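Local coordinates for protein hydrazine synthase subunit alpha (PDB 5C2V) that forms part of the hydrazine synthase complex and condenses hydroxylamine, made in the gamma subunit, with ammonia to yield hydrazine, at residues Phe229-Leu240 and Ser287-Ile298. Numbering follows the deposited sequence.
Sequences FDPWLTPDGNIL and SQAKITFGDRKI
Lys290 lays its side chain over one face of the Trp232 indole: CG sits above the five-membered ring, 3.9 Å from its centroid, as a CH-pi contact, and a bend at the last torsion brings NZ over the six-membered ring, 3.2 Å from that centroid, as a cation-pi contact. Trp232 swings its CG anti to the backbone N (chi1 -158°), which turns the indole toward strand 289-291; Ile129 packs against Trp232, and Tyr341 and Pro342 against Lys290. Polar contact between the segments centres on Asp230, whose OD2 takes the backbone N of Gln288 at 2.7 Å through its anti lone pair, in a clearly bent bond (132°). The same oxygen is bonded to Tyr49 OH, so two hydrogen bonds hold this buried OD2, while Gln288 sends its amide oxygen to Ser339 N. Next to Asp230, Ser287 CB lies at the edge of the Phe229 ring, 3.7 Å from CE2. The apolar packing gathers round Ile291. Its CD1 meets Pro235 CD tip to tip at 3.6 Å, and its CG1 lies 3.8 Å from Leu240 CD2, the methyl that also reaches Ala289 CB and Ile298 CG2. Beyond the proline, Pro235 CG lies over one face of the Arg296 guanidinium, offset toward its rim, and Arg296 NH1 is salt-bridged to Asp319. Pro235 belongs to the type I turn Thr234-Gly237 that links strands 228-233 and 239-245. Strands 229-233 and 289-291 run nearly parallel, 9° apart, with axes 7.2 Å from each other, yet each is the first strand of its own four-stranded antiparallel sheet. Successive four-stranded antiparallel sheets packed face to face, with their first strands nearly parallel, are characteristic of neighbouring blades in a beta-propeller, here consistent with the six-bladed propeller of the N-terminal domain.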
loop_
_atom_site.group_PDB
_atom_site.type_symbol
_atom_site.label_atom_id
_atom_site.label_comp_id
_atom_site.label_asym_id
_atom_site.label_seq_id
_atom_site.Cartn_x
_atom_site.Cartn_y
_atom_site.Cartn_z
ATOM N N PHE D 229 -13.350 14.978 15.836
ATOM C CA PHE D 229 -14.138 16.111 15.365
ATOM C C PHE D 229 -15.402 15.729 14.603
ATOM O O PHE D 229 -15.669 14.551 14.363
ATOM C CB PHE D 229 -13.267 17.005 14.482
ATOM C CG PHE D 229 -12.678 16.297 13.290
ATOM C CD1 PHE D 229 -11.492 15.587 13.404
ATOM C CD2 PHE D 229 -13.301 16.355 12.055
ATOM C CE1 PHE D 229 -10.947 14.940 12.310
ATOM C CE2 PHE D 229 -12.760 15.709 10.957
ATOM C CZ PHE D 229 -11.581 15.002 11.086
ATOM N N ASP D 230 -16.155 16.755 14.213
ATOM C CA ASP D 230 -17.415 16.612 13.483
ATOM C C ASP D 230 -18.376 15.587 14.092
ATOM O O ASP D 230 -18.676 14.571 13.466
ATOM C CB ASP D 230 -17.130 16.247 12.025
ATOM C CG ASP D 230 -16.461 17.376 11.265
ATOM O OD1 ASP D 230 -16.016 18.348 11.912
ATOM O OD2 ASP D 230 -16.375 17.291 10.022
ATOM N N PRO D 231 -18.867 15.855 15.314
ATOM C CA PRO D 231 -19.818 14.939 15.953
ATOM C C PRO D 231 -21.221 15.046 15.359
ATOM O O PRO D 231 -21.639 16.130 14.955
ATOM C CB PRO D 231 -19.806 15.391 17.413
ATOM C CG PRO D 231 -19.502 16.844 17.340
ATOM C CD PRO D 231 -18.570 17.020 16.169
ATOM N N TRP D 232 -21.936 13.925 15.312
ATOM C CA TRP D 232 -23.295 13.895 14.782
ATOM C C TRP D 232 -24.101 12.812 15.498
ATOM O O TRP D 232 -23.646 12.254 16.497
ATOM C CB TRP D 232 -23.280 13.662 13.268
ATOM C CG TRP D 232 -24.529 14.115 12.563
ATOM C CD1 TRP D 232 -25.394 13.338 11.848
ATOM C CD2 TRP D 232 -25.054 15.449 12.513
ATOM N NE1 TRP D 232 -26.421 14.105 11.352
ATOM C CE2 TRP D 232 -26.236 15.404 11.746
ATOM C CE3 TRP D 232 -24.638 16.677 13.039
ATOM C CZ2 TRP D 232 -27.006 16.537 11.493
ATOM C CZ3 TRP D 232 -25.405 17.802 12.787
ATOM C CH2 TRP D 232 -26.575 17.723 12.022
ATOM N N LEU D 233 -25.296 12.517 14.997
ATOM C CA LEU D 233 -26.190 11.580 15.669
ATOM C C LEU D 233 -26.395 10.281 14.891
ATOM O O LEU D 233 -26.614 10.296 13.680
ATOM C CB LEU D 233 -27.546 12.241 15.925
ATOM C CG LEU D 233 -27.518 13.545 16.726
ATOM C CD1 LEU D 233 -28.913 14.144 16.831
ATOM C CD2 LEU D 233 -26.920 13.315 18.105
ATOM N N THR D 234 -26.320 9.161 15.604
ATOM C CA THR D 234 -26.647 7.860 15.034
ATOM C C THR D 234 -28.139 7.591 15.220
ATOM O O THR D 234 -28.748 8.107 16.158
ATOM C CB THR D 234 -25.831 6.724 15.687
ATOM O OG1 THR D 234 -26.279 6.520 17.032
ATOM C CG2 THR D 234 -24.348 7.063 15.690
ATOM N N PRO D 235 -28.735 6.789 14.323
ATOM C CA PRO D 235 -30.165 6.473 14.425
ATOM C C PRO D 235 -30.531 5.734 15.714
ATOM O O PRO D 235 -31.687 5.781 16.134
ATOM C CB PRO D 235 -30.414 5.587 13.200
ATOM C CG PRO D 235 -29.338 5.964 12.237
ATOM C CD PRO D 235 -28.140 6.250 13.089
ATOM N N ASP D 236 -29.561 5.060 16.328
ATOM C CA ASP D 236 -29.794 4.355 17.588
ATOM C C ASP D 236 -29.413 5.189 18.817
ATOM O O ASP D 236 -29.447 4.689 19.940
ATOM C CB ASP D 236 -29.049 3.016 17.607
ATOM C CG ASP D 236 -27.665 3.104 17.002
ATOM O OD1 ASP D 236 -26.888 3.997 17.401
ATOM O OD2 ASP D 236 -27.354 2.269 16.127
ATOM N N GLY D 237 -29.056 6.452 18.602
ATOM C CA GLY D 237 -28.793 7.359 19.707
ATOM C C GLY D 237 -27.374 7.460 20.243
ATOM O O GLY D 237 -27.176 7.724 21.430
ATOM N N ASN D 238 -26.385 7.241 19.382
ATOM C CA ASN D 238 -24.992 7.466 19.761
ATOM C C ASN D 238 -24.367 8.612 18.964
ATOM O O ASN D 238 -25.020 9.213 18.109
ATOM C CB ASN D 238 -24.175 6.188 19.577
ATOM C CG ASN D 238 -24.756 5.016 20.341
ATOM O OD1 ASN D 238 -24.405 4.779 21.498
ATOM N ND2 ASN D 238 -25.651 4.274 19.698
ATOM N N ILE D 239 -23.103 8.911 19.250
ATOM C CA ILE D 239 -22.410 10.023 18.605
ATOM C C ILE D 239 -21.489 9.552 17.480
ATOM O O ILE D 239 -20.529 8.819 17.716
ATOM C CB ILE D 239 -21.576 10.831 19.619
ATOM C CG1 ILE D 239 -22.438 11.239 20.817
ATOM C CG2 ILE D 239 -20.963 12.055 18.952
ATOM C CD1 ILE D 239 -23.616 12.117 20.456
ATOM N N LEU D 240 -21.795 9.985 16.261
ATOM C CA LEU D 240 -21.000 9.652 15.083
ATOM C C LEU D 240 -19.992 10.756 14.785
ATOM O O LEU D 240 -20.359 11.928 14.708
ATOM C CB LEU D 240 -21.910 9.433 13.873
ATOM C CG LEU D 240 -21.246 9.149 12.523
ATOM C CD1 LEU D 240 -20.842 7.688 12.413
ATOM C CD2 LEU D 240 -22.164 9.547 11.378
ATOM N N SER D 287 -14.520 13.473 6.674
ATOM C CA SER D 287 -15.086 14.468 7.584
ATOM C C SER D 287 -16.530 14.823 7.254
ATOM O O SER D 287 -17.033 14.478 6.188
ATOM C CB SER D 287 -14.233 15.738 7.577
ATOM O OG SER D 287 -14.322 16.408 6.332
ATOM N N GLN D 288 -17.184 15.510 8.190
ATOM C CA GLN D 288 -18.543 16.016 8.001
ATOM C C GLN D 288 -19.520 14.894 7.665
ATOM O O GLN D 288 -20.351 15.024 6.767
ATOM C CB GLN D 288 -18.557 17.090 6.909
ATOM C CG GLN D 288 -17.626 18.261 7.198
ATOM C CD GLN D 288 -17.323 19.095 5.968
ATOM O OE1 GLN D 288 -18.006 18.992 4.952
ATOM N NE2 GLN D 288 -16.291 19.927 6.057
ATOM N N ALA D 289 -19.413 13.794 8.402
ATOM C CA ALA D 289 -20.231 12.612 8.154
ATOM C C ALA D 289 -21.648 12.769 8.695
ATOM O O ALA D 289 -21.848 13.153 9.849
ATOM C CB ALA D 289 -19.571 11.382 8.760
ATOM N N LYS D 290 -22.628 12.471 7.848
ATOM C CA LYS D 290 -24.030 12.465 8.248
ATOM C C LYS D 290 -24.714 11.225 7.681
ATOM O O LYS D 290 -24.163 10.550 6.812
ATOM C CB LYS D 290 -24.738 13.739 7.782
ATOM C CG LYS D 290 -24.148 15.017 8.360
ATOM C CD LYS D 290 -24.974 16.237 7.992
ATOM C CE LYS D 290 -24.258 17.520 8.386
ATOM N NZ LYS D 290 -23.932 17.556 9.838
ATOM N N ILE D 291 -25.911 10.921 8.174
ATOM C CA ILE D 291 -26.601 9.696 7.783
ATOM C C ILE D 291 -27.957 9.971 7.133
ATOM O O ILE D 291 -28.749 10.765 7.641
ATOM C CB ILE D 291 -26.801 8.764 8.996
ATOM C CG1 ILE D 291 -25.480 8.586 9.747
ATOM C CG2 ILE D 291 -27.359 7.419 8.555
ATOM C CD1 ILE D 291 -25.569 7.658 10.936
ATOM N N THR D 292 -28.214 9.308 6.009
ATOM C CA THR D 292 -29.479 9.458 5.294
ATOM C C THR D 292 -30.599 8.693 5.985
ATOM O O THR D 292 -30.369 7.659 6.607
ATOM C CB THR D 292 -29.373 8.970 3.840
ATOM O OG1 THR D 292 -29.054 7.573 3.826
ATOM C CG2 THR D 292 -28.298 9.742 3.096
ATOM N N PHE D 293 -31.813 9.222 5.887
ATOM C CA PHE D 293 -32.971 8.611 6.525
ATOM C C PHE D 293 -33.609 7.486 5.706
ATOM O O PHE D 293 -34.004 6.461 6.261
ATOM C CB PHE D 293 -33.998 9.696 6.846
ATOM C CG PHE D 293 -33.459 10.777 7.738
ATOM C CD1 PHE D 293 -33.484 10.633 9.114
ATOM C CD2 PHE D 293 -32.894 11.923 7.199
ATOM C CE1 PHE D 293 -32.975 11.619 9.939
ATOM C CE2 PHE D 293 -32.384 12.912 8.018
ATOM C CZ PHE D 293 -32.425 12.760 9.389
ATOM N N GLY D 294 -33.720 7.678 4.394
ATOM C CA GLY D 294 -34.384 6.699 3.549
ATOM C C GLY D 294 -33.682 5.363 3.370
ATOM O O GLY D 294 -34.237 4.319 3.715
ATOM N N ASP D 295 -32.465 5.386 2.835
ATOM C CA ASP D 295 -31.706 4.154 2.622
ATOM C C ASP D 295 -30.674 3.904 3.719
ATOM O O ASP D 295 -29.929 2.925 3.662
ATOM C CB ASP D 295 -31.024 4.169 1.250
ATOM C CG ASP D 295 -30.464 5.528 0.883
ATOM O OD1 ASP D 295 -30.087 6.289 1.800
ATOM O OD2 ASP D 295 -30.401 5.834 -0.326
ATOM N N ARG D 296 -30.636 4.797 4.705
ATOM C CA ARG D 296 -29.710 4.692 5.833
ATOM C C ARG D 296 -28.257 4.579 5.385
ATOM O O ARG D 296 -27.602 3.562 5.618
ATOM C CB ARG D 296 -30.078 3.497 6.716
ATOM C CG ARG D 296 -31.115 3.806 7.779
ATOM C CD ARG D 296 -31.629 2.532 8.425
ATOM N NE ARG D 296 -32.111 2.763 9.783
ATOM C CZ ARG D 296 -31.447 2.408 10.878
ATOM N NH1 ARG D 296 -30.274 1.798 10.774
ATOM N NH2 ARG D 296 -31.955 2.657 12.077
ATOM N N LYS D 297 -27.756 5.631 4.749
ATOM C CA LYS D 297 -26.377 5.652 4.284
ATOM C C LYS D 297 -25.569 6.710 5.019
ATOM O O LYS D 297 -26.014 7.847 5.172
ATOM C CB LYS D 297 -26.315 5.915 2.778
ATOM C CG LYS D 297 -26.929 4.825 1.918
ATOM C CD LYS D 297 -26.818 5.175 0.442
ATOM C CE LYS D 297 -27.396 4.076 -0.434
ATOM N NZ LYS D 297 -27.317 4.424 -1.879
ATOM N N ILE D 298 -24.378 6.335 5.470
ATOM C CA ILE D 298 -23.450 7.315 6.000
ATOM C C ILE D 298 -22.812 8.015 4.815
ATOM O O ILE D 298 -22.122 7.387 4.010
ATOM C CB ILE D 298 -22.355 6.677 6.879
ATOM C CG1 ILE D 298 -22.977 5.865 8.017
ATOM C CG2 ILE D 298 -21.421 7.747 7.427
ATOM C CD1 ILE D 298 -21.958 5.143 8.874
#